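Local coordinates for ThiJ/pfpI family protein (Bacillus anthracis, PDB 3EFE) that belongs to the DJ-1/PfpI family of the glutaminase I clan and is of unknown function, with a chaperone-like role suggested but not established, at residues K7-V12 with D68-E73; K42-G47 with P63-D68. One frame throughout, in Å; residues are numbered along the deposited sequence.

Interaction 1: residues K7-V12 with D68-E73; sequences KAFLYV and DECTLE
F9 and C70 meet face-on, each set by its first torsion. In F9, CG stands anti to the carbonyl carbon (chi1 -64°), and the CB bond points toward the loop 68-73. In C70, SG stands anti to the backbone N (chi1 165°), and the sulfur faces the ring. It sits over one face, 4.0 Å from SG to the centroid of the F9 ring and only 10° off the ring normal. This is a Cys sulfur-aromatic contact. SG is equally far from CE1 and CZ of F9. L72 meets another part of the ring. Its branch CD1 lies against the CD2-CE2 side, 3.3 Å from L72 CD1 to F9 CD2, and the two side chains cross obliquely. The carbonyl of T71 approaches nearby, with T71 O 3.6 Å from F9 CE2. At the solvent side K7 and E73 bring opposite charges near each other. K7 NZ is 4.4 Å from E73 OE1, too far apart for a salt bridge, and any attraction is probably modest.

The contact joins strand 8-11, an inner strand of the main, mostly parallel sheet, to the loop that leads from strand 65-66 to strand 77-80. F9 also touches I44 and V46 of the neighbouring strand 43-47. L72 packs on R97 and A101 of helix 92-104, and C70 O accepts a hydrogen bond from R97 NH2. L72 thus bridges F9 and helix 92-104. No hydrogen bond crosses between 7-12 and 68-73, so the fit rests mainly on van der Waals and sulfur-ring contact around one buried phenylalanine.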
ATOM      1  N   LYS D   7       8.436  19.993   0.115  1.00 48.05           N
ATOM      2  CA  LYS D   7       9.017  18.639  -0.041  1.00 47.11           C
ATOM      3  C   LYS D   7       8.264  17.604   0.781  1.00 44.56           C
ATOM      4  O   LYS D   7       7.593  17.949   1.716  1.00 44.55           O
ATOM      5  CB  LYS D   7      10.500  18.657   0.299  1.00 48.07           C
ATOM      6  CG  LYS D   7      11.163  19.883  -0.339  1.00 48.87           C
ATOM      7  CD  LYS D   7      12.631  19.701  -0.588  1.00 50.41           C
ATOM      8  CE  LYS D   7      13.166  20.875  -1.407  1.00 53.33           C
ATOM      9  NZ  LYS D   7      12.992  22.209  -0.683  1.00 57.52           N
ATOM     10  N   ALA D   8       8.309  16.359   0.343  1.00 42.06           N
ATOM     11  CA  ALA D   8       7.723  15.245   1.033  1.00 40.65           C
ATOM     12  C   ALA D   8       8.801  14.202   1.130  1.00 38.08           C
ATOM     13  O   ALA D   8       9.408  13.860   0.169  1.00 35.89           O
ATOM     14  CB  ALA D   8       6.496  14.706   0.327  1.00 39.83           C
ATOM     15  N   PHE D   9       9.066  13.788   2.356  1.00 37.71           N
ATOM     16  CA  PHE D   9      10.051  12.734   2.663  1.00 37.61           C
ATOM     17  C   PHE D   9       9.376  11.486   3.155  1.00 36.78           C
ATOM     18  O   PHE D   9       8.469  11.565   3.961  1.00 35.40           O
ATOM     19  CB  PHE D   9      11.028  13.226   3.721  1.00 37.37           C
ATOM     20  CG  PHE D   9      11.864  14.382   3.247  1.00 36.45           C
ATOM     21  CD1 PHE D   9      12.876  14.180   2.316  1.00 35.07           C
ATOM     22  CD2 PHE D   9      11.631  15.639   3.711  1.00 40.34           C
ATOM     23  CE1 PHE D   9      13.651  15.188   1.885  1.00 36.61           C
ATOM     24  CE2 PHE D   9      12.418  16.729   3.248  1.00 39.50           C
ATOM     25  CZ  PHE D   9      13.437  16.459   2.316  1.00 38.69           C
ATOM     26  N   LEU D  10       9.799  10.325   2.650  1.00 37.38           N
ATOM     27  CA  LEU D  10       9.401   9.081   3.275  1.00 37.22           C
ATOM     28  C   LEU D  10      10.638   8.433   3.840  1.00 38.40           C
ATOM     29  O   LEU D  10      11.553   8.010   3.119  1.00 40.22           O
ATOM     30  CB  LEU D  10       8.727   8.174   2.244  1.00 36.55           C
ATOM     31  CG  LEU D  10       8.345   6.765   2.706  1.00 36.71           C
ATOM     32  CD1 LEU D  10       7.112   6.797   3.658  1.00 34.38           C
ATOM     33  CD2 LEU D  10       8.240   5.793   1.514  1.00 34.00           C
ATOM     34  N   TYR D  11      10.661   8.269   5.137  1.00 41.24           N
ATOM     35  CA  TYR D  11      11.715   7.441   5.769  1.00 40.24           C
ATOM     36  C   TYR D  11      11.591   5.971   5.404  1.00 39.39           C
ATOM     37  O   TYR D  11      10.553   5.322   5.679  1.00 39.59           O
ATOM     38  CB  TYR D  11      11.706   7.694   7.275  1.00 43.20           C
ATOM     39  CG  TYR D  11      12.807   6.997   8.040  1.00 44.85           C
ATOM     40  CD1 TYR D  11      14.158   7.275   7.792  1.00 47.81           C
ATOM     41  CD2 TYR D  11      12.493   6.082   9.039  1.00 46.47           C
ATOM     42  CE1 TYR D  11      15.163   6.617   8.526  1.00 47.80           C
ATOM     43  CE2 TYR D  11      13.463   5.467   9.773  1.00 47.15           C
ATOM     44  CZ  TYR D  11      14.804   5.715   9.502  1.00 47.75           C
ATOM     45  OH  TYR D  11      15.760   5.032  10.246  1.00 50.36           O
ATOM     46  N   VAL D  12      12.648   5.456   4.776  1.00 38.42           N
ATOM     47  CA  VAL D  12      12.725   4.050   4.306  1.00 38.13           C
ATOM     48  C   VAL D  12      13.738   3.227   5.128  1.00 38.10           C
ATOM     49  O   VAL D  12      14.855   3.675   5.377  1.00 37.79           O
ATOM     50  CB  VAL D  12      12.959   3.947   2.689  1.00 37.66           C
ATOM     51  CG1 VAL D  12      11.797   4.641   1.968  1.00 33.34           C
ATOM     52  CG2 VAL D  12      14.267   4.501   2.262  1.00 32.71           C
ATOM     53  N   ASP D  68      21.622  12.293   6.727  1.00 52.54           N
ATOM     54  CA  ASP D  68      22.554  13.441   6.670  1.00 53.58           C
ATOM     55  C   ASP D  68      22.236  14.468   5.600  1.00 53.83           C
ATOM     56  O   ASP D  68      22.156  15.649   5.886  1.00 54.39           O
ATOM     57  CB  ASP D  68      23.953  12.963   6.351  1.00 54.71           C
ATOM     58  CG  ASP D  68      24.743  12.627   7.567  1.00 60.56           C
ATOM     59  OD1 ASP D  68      24.277  12.991   8.692  1.00 64.92           O
ATOM     60  OD2 ASP D  68      25.836  11.996   7.379  1.00 66.07           O
ATOM     61  N   GLU D  69      22.086  13.985   4.370  1.00 54.33           N
ATOM     62  CA  GLU D  69      21.757  14.787   3.183  1.00 54.46           C
ATOM     63  C   GLU D  69      20.404  15.508   3.239  1.00 53.75           C
ATOM     64  O   GLU D  69      20.094  16.240   2.356  1.00 53.50           O
ATOM     65  CB  GLU D  69      21.785  13.866   1.955  1.00 54.76           C
ATOM     66  CG  GLU D  69      23.196  13.492   1.453  1.00 56.94           C
ATOM     67  CD  GLU D  69      23.285  12.092   0.776  1.00 57.98           C
ATOM     68  OE1 GLU D  69      22.258  11.406   0.627  1.00 60.31           O
ATOM     69  OE2 GLU D  69      24.403  11.665   0.386  1.00 62.38           O
ATOM     70  N   CYS D  70      19.616  15.324   4.296  1.00 53.50           N
ATOM     71  CA  CYS D  70      18.223  15.758   4.319  1.00 52.85           C
ATOM     72  C   CYS D  70      18.050  16.929   5.225  1.00 52.11           C
ATOM     73  O   CYS D  70      18.574  16.914   6.322  1.00 52.11           O
ATOM     74  CB  CYS D  70      17.352  14.598   4.852  1.00 52.95           C
ATOM     75  SG  CYS D  70      15.665  15.071   5.345  1.00 52.04           S
ATOM     76  N   THR D  71      17.270  17.912   4.792  1.00 51.86           N
ATOM     77  CA  THR D  71      16.937  19.094   5.596  1.00 52.39           C
ATOM     78  C   THR D  71      15.432  19.136   5.783  1.00 51.86           C
ATOM     79  O   THR D  71      14.689  19.026   4.814  1.00 51.13           O
ATOM     80  CB  THR D  71      17.380  20.419   4.888  1.00 52.80           C
ATOM     81  OG1 THR D  71      18.756  20.299   4.520  1.00 55.71           O
ATOM     82  CG2 THR D  71      17.200  21.680   5.800  1.00 52.04           C
ATOM     83  N   LEU D  72      14.995  19.264   7.038  1.00 51.84           N
ATOM     84  CA  LEU D  72      13.574  19.331   7.358  1.00 51.76           C
ATOM     85  C   LEU D  72      13.280  20.770   7.708  1.00 51.76           C
ATOM     86  O   LEU D  72      13.989  21.379   8.483  1.00 51.63           O
ATOM     87  CB  LEU D  72      13.198  18.362   8.513  1.00 51.27           C
ATOM     88  CG  LEU D  72      12.849  16.868   8.266  1.00 50.35           C
ATOM     89  CD1 LEU D  72      12.505  16.492   6.770  1.00 45.18           C
ATOM     90  CD2 LEU D  72      13.923  15.937   8.835  1.00 45.49           C
ATOM     91  N   GLU D  73      12.227  21.314   7.117  1.00 52.69           N
ATOM     92  CA  GLU D  73      11.967  22.753   7.115  1.00 53.23           C
ATOM     93  C   GLU D  73      10.500  22.963   7.413  1.00 52.84           C
ATOM     94  O   GLU D  73       9.712  22.017   7.323  1.00 52.51           O
ATOM     95  CB  GLU D  73      12.316  23.380   5.754  1.00 53.59           C
ATOM     96  CG  GLU D  73      13.787  23.819   5.584  1.00 56.09           C
ATOM     97  CD  GLU D  73      14.211  23.954   4.080  1.00 58.08           C
ATOM     98  OE1 GLU D  73      13.335  24.221   3.203  1.00 63.41           O
ATOM     99  OE2 GLU D  73      15.425  23.769   3.765  1.00 63.63           O
TER

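Interaction 2: residues K42-G47 with P63-D68; sequences KVITVG and PDISLD
The parallel pairing of strand 43-47 with the short strand 65-66 forms one border of the main sheet within this chain. V46 pairs with I65 and G47 with S66. The central ladder bonds are I65 N to T45 O, 3.2 Å, and G47 N to I65 O, 3.0 Å. The second is nearly straight, 168° at the hydrogen. Beyond it, L67 N approaches G47 O in a weak, bent bond.

Where the strands begin to pair, D64 and T45 grip each other twice, their side chains crossing at about a right angle. T45 N donates to D64 OD2 at 3.0 Å, meeting the carboxylate from above its plane. In return D64 N donates to T45 OG1 at 3.0 Å. The first torsion of T45 (chi1 64°) sets OG1 between the backbone N and the carbonyl carbon, and there it accepts this bond. D64 N also makes a weak bond to T45 O.

In the sheet order, 65-66 is followed by 43-47 and then by 8-11, as part of the mainly parallel sheet of this alpha/beta family. I44 and V46 bond through their backbones to strand 8-11, while T45 and G47 bond to 63-68. Strand 43-47 is thus held along both edges.

The face bearing V46 and I65 is apolar. V46 CB meets I65 CG1 at 3.9 Å, and I65 CD1 reaches I44 CG2 at 4.0 Å. I44 CG2 also touches D64 CB, 3.5 Å away. On this side L67 meets V46 CG2 and packs on P93 and I94 of helix 92-104. On the G47 and S66 face, P63 CB lies 3.9 Å from G47 N. T45 touches L59 of the second subunit.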
ATOM      1  N   LYS D  42       6.611  15.761  -4.970  1.00 37.77           N
ATOM      2  CA  LYS D  42       7.594  14.670  -5.157  1.00 37.95           C
ATOM      3  C   LYS D  42       8.025  14.102  -3.811  1.00 37.21           C
ATOM      4  O   LYS D  42       8.323  14.862  -2.898  1.00 38.06           O
ATOM      5  CB  LYS D  42       8.812  15.152  -5.967  1.00 39.35           C
ATOM      6  CG  LYS D  42       8.496  15.446  -7.450  1.00 43.20           C
ATOM      7  CD  LYS D  42       8.257  14.105  -8.262  1.00 48.30           C
ATOM      8  CE  LYS D  42       6.784  13.948  -8.790  1.00 48.25           C
ATOM      9  NZ  LYS D  42       6.609  12.871  -9.858  1.00 46.16           N
ATOM     10  N   VAL D  43       7.909  12.777  -3.677  1.00 36.30           N
ATOM     11  CA  VAL D  43       8.282  12.023  -2.492  1.00 34.73           C
ATOM     12  C   VAL D  43       9.756  11.616  -2.668  1.00 34.54           C
ATOM     13  O   VAL D  43      10.130  10.920  -3.624  1.00 33.64           O
ATOM     14  CB  VAL D  43       7.332  10.821  -2.254  1.00 33.98           C
ATOM     15  CG1 VAL D  43       7.835   9.871  -1.025  1.00 29.96           C
ATOM     16  CG2 VAL D  43       5.890  11.326  -2.044  1.00 30.67           C
ATOM     17  N   ILE D  44      10.597  12.145  -1.778  1.00 35.55           N
ATOM     18  CA  ILE D  44      12.022  11.738  -1.650  1.00 36.53           C
ATOM     19  C   ILE D  44      12.202  10.683  -0.566  1.00 36.23           C
ATOM     20  O   ILE D  44      11.907  10.909   0.626  1.00 38.01           O
ATOM     21  CB  ILE D  44      12.958  12.939  -1.344  1.00 36.56           C
ATOM     22  CG1 ILE D  44      12.680  14.092  -2.321  1.00 37.26           C
ATOM     23  CG2 ILE D  44      14.463  12.491  -1.453  1.00 35.54           C
ATOM     24  CD1 ILE D  44      12.825  15.491  -1.697  1.00 37.17           C
ATOM     25  N   THR D  45      12.665   9.513  -0.937  1.00 37.19           N
ATOM     26  CA  THR D  45      12.893   8.489   0.079  1.00 38.48           C
ATOM     27  C   THR D  45      14.204   8.803   0.862  1.00 39.45           C
ATOM     28  O   THR D  45      15.223   9.110   0.253  1.00 38.62           O
ATOM     29  CB  THR D  45      12.848   7.028  -0.479  1.00 38.03           C
ATOM     30  OG1 THR D  45      13.891   6.812  -1.391  1.00 38.56           O
ATOM     31  CG2 THR D  45      11.532   6.729  -1.163  1.00 38.13           C
ATOM     32  N   VAL D  46      14.139   8.790   2.203  1.00 39.92           N
ATOM     33  CA  VAL D  46      15.337   9.019   3.026  1.00 40.92           C
ATOM     34  C   VAL D  46      15.641   7.841   3.950  1.00 41.05           C
ATOM     35  O   VAL D  46      14.793   7.359   4.628  1.00 40.73           O
ATOM     36  CB  VAL D  46      15.375  10.361   3.797  1.00 41.02           C
ATOM     37  CG1 VAL D  46      14.037  11.052   3.945  1.00 41.44           C
ATOM     38  CG2 VAL D  46      16.024  10.146   5.141  1.00 42.03           C
ATOM     39  N   GLY D  47      16.863   7.335   3.877  1.00 42.70           N
ATOM     40  CA  GLY D  47      17.295   6.154   4.601  1.00 43.50           C
ATOM     41  C   GLY D  47      18.116   6.626   5.754  1.00 44.21           C
ATOM     42  O   GLY D  47      18.514   7.825   5.779  1.00 44.60           O
ATOM     43  N   PRO D  63      17.356   4.031  -1.292  1.00 42.63           N
ATOM     44  CA  PRO D  63      17.043   5.353  -0.769  1.00 42.91           C
ATOM     45  C   PRO D  63      17.619   6.433  -1.674  1.00 43.61           C
ATOM     46  O   PRO D  63      18.723   6.283  -2.232  1.00 43.61           O
ATOM     47  CB  PRO D  63      17.708   5.353   0.625  1.00 42.68           C
ATOM     48  CG  PRO D  63      17.786   3.985   0.971  1.00 42.18           C
ATOM     49  CD  PRO D  63      18.152   3.284  -0.309  1.00 42.51           C
ATOM     50  N   ASP D  64      16.825   7.480  -1.865  1.00 44.50           N
ATOM     51  CA  ASP D  64      17.238   8.659  -2.619  1.00 43.89           C
ATOM     52  C   ASP D  64      18.379   9.368  -1.948  1.00 44.44           C
ATOM     53  O   ASP D  64      19.344   9.714  -2.617  1.00 46.61           O
ATOM     54  CB  ASP D  64      16.083   9.643  -2.775  1.00 43.75           C
ATOM     55  CG  ASP D  64      15.071   9.164  -3.769  1.00 43.84           C
ATOM     56  OD1 ASP D  64      15.487   8.417  -4.649  1.00 42.74           O
ATOM     57  OD2 ASP D  64      13.873   9.499  -3.662  1.00 48.47           O
ATOM     58  N   ILE D  65      18.239   9.636  -0.666  1.00 43.59           N
ATOM     59  CA  ILE D  65      19.233  10.289   0.101  1.00 44.22           C
ATOM     60  C   ILE D  65      19.340   9.642   1.495  1.00 45.51           C
ATOM     61  O   ILE D  65      18.516   8.798   1.888  1.00 45.37           O
ATOM     62  CB  ILE D  65      18.917  11.821   0.234  1.00 44.82           C
ATOM     63  CG1 ILE D  65      17.753  12.092   1.240  1.00 44.68           C
ATOM     64  CG2 ILE D  65      18.701  12.463  -1.167  1.00 42.40           C
ATOM     65  CD1 ILE D  65      17.204  13.540   1.242  1.00 43.47           C
ATOM     66  N   SER D  66      20.365  10.054   2.233  1.00 46.22           N
ATOM     67  CA  SER D  66      20.654   9.539   3.548  1.00 47.39           C
ATOM     68  C   SER D  66      20.192  10.570   4.517  1.00 47.00           C
ATOM     69  O   SER D  66      20.006  11.680   4.141  1.00 46.91           O
ATOM     70  CB  SER D  66      22.168   9.208   3.697  1.00 47.99           C
ATOM     71  OG  SER D  66      22.936  10.307   4.188  1.00 51.60           O
ATOM     72  N   LEU D  67      19.940  10.202   5.764  1.00 48.83           N
ATOM     73  CA  LEU D  67      19.437  11.188   6.723  1.00 49.83           C
ATOM     74  C   LEU D  67      20.302  12.444   6.760  1.00 50.87           C
ATOM     75  O   LEU D  67      19.782  13.543   6.815  1.00 52.12           O
ATOM     76  CB  LEU D  67      19.327  10.576   8.115  1.00 49.62           C
ATOM     77  CG  LEU D  67      18.733  11.465   9.221  1.00 49.21           C
ATOM     78  CD1 LEU D  67      17.421  12.146   8.787  1.00 45.36           C
ATOM     79  CD2 LEU D  67      18.556  10.639  10.541  1.00 46.75           C
ATOM     80  N   ASP D  68      21.622  12.293   6.727  1.00 52.54           N
ATOM     81  CA  ASP D  68      22.554  13.441   6.670  1.00 53.58           C
ATOM     82  C   ASP D  68      22.236  14.468   5.600  1.00 53.83           C
ATOM     83  O   ASP D  68      22.156  15.649   5.886  1.00 54.39           O
ATOM     84  CB  ASP D  68      23.953  12.963   6.351  1.00 54.71           C
ATOM     85  CG  ASP D  68      24.743  12.627   7.567  1.00 60.56           C
ATOM     86  OD1 ASP D  68      24.277  12.991   8.692  1.00 64.92           O
ATOM     87  OD2 ASP D  68      25.836  11.996   7.379  1.00 66.07           O
TER

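How the interactions relate
Interactions 1 and 2 belong to the same region of the sheet, their centres about 6 Å apart. Strands 8-11 and 43-47 are neighbours, with probable hydrogen bonds from V46 N to L10 O and from I44 N to A8 O. The range 63-68 runs on into 68-73, sharing D68. Interaction 2 is the more buried and the larger, and it is held by hydrogen bonds, from backbone ladder bonds and from the D64 and T45 side chains. Interaction 1 is partly buried and has no hydrogen bond; side chains pack a loop against the sheet, with a charged pair at its more open side. F9 links the two, since it also touches I65 of interaction 2.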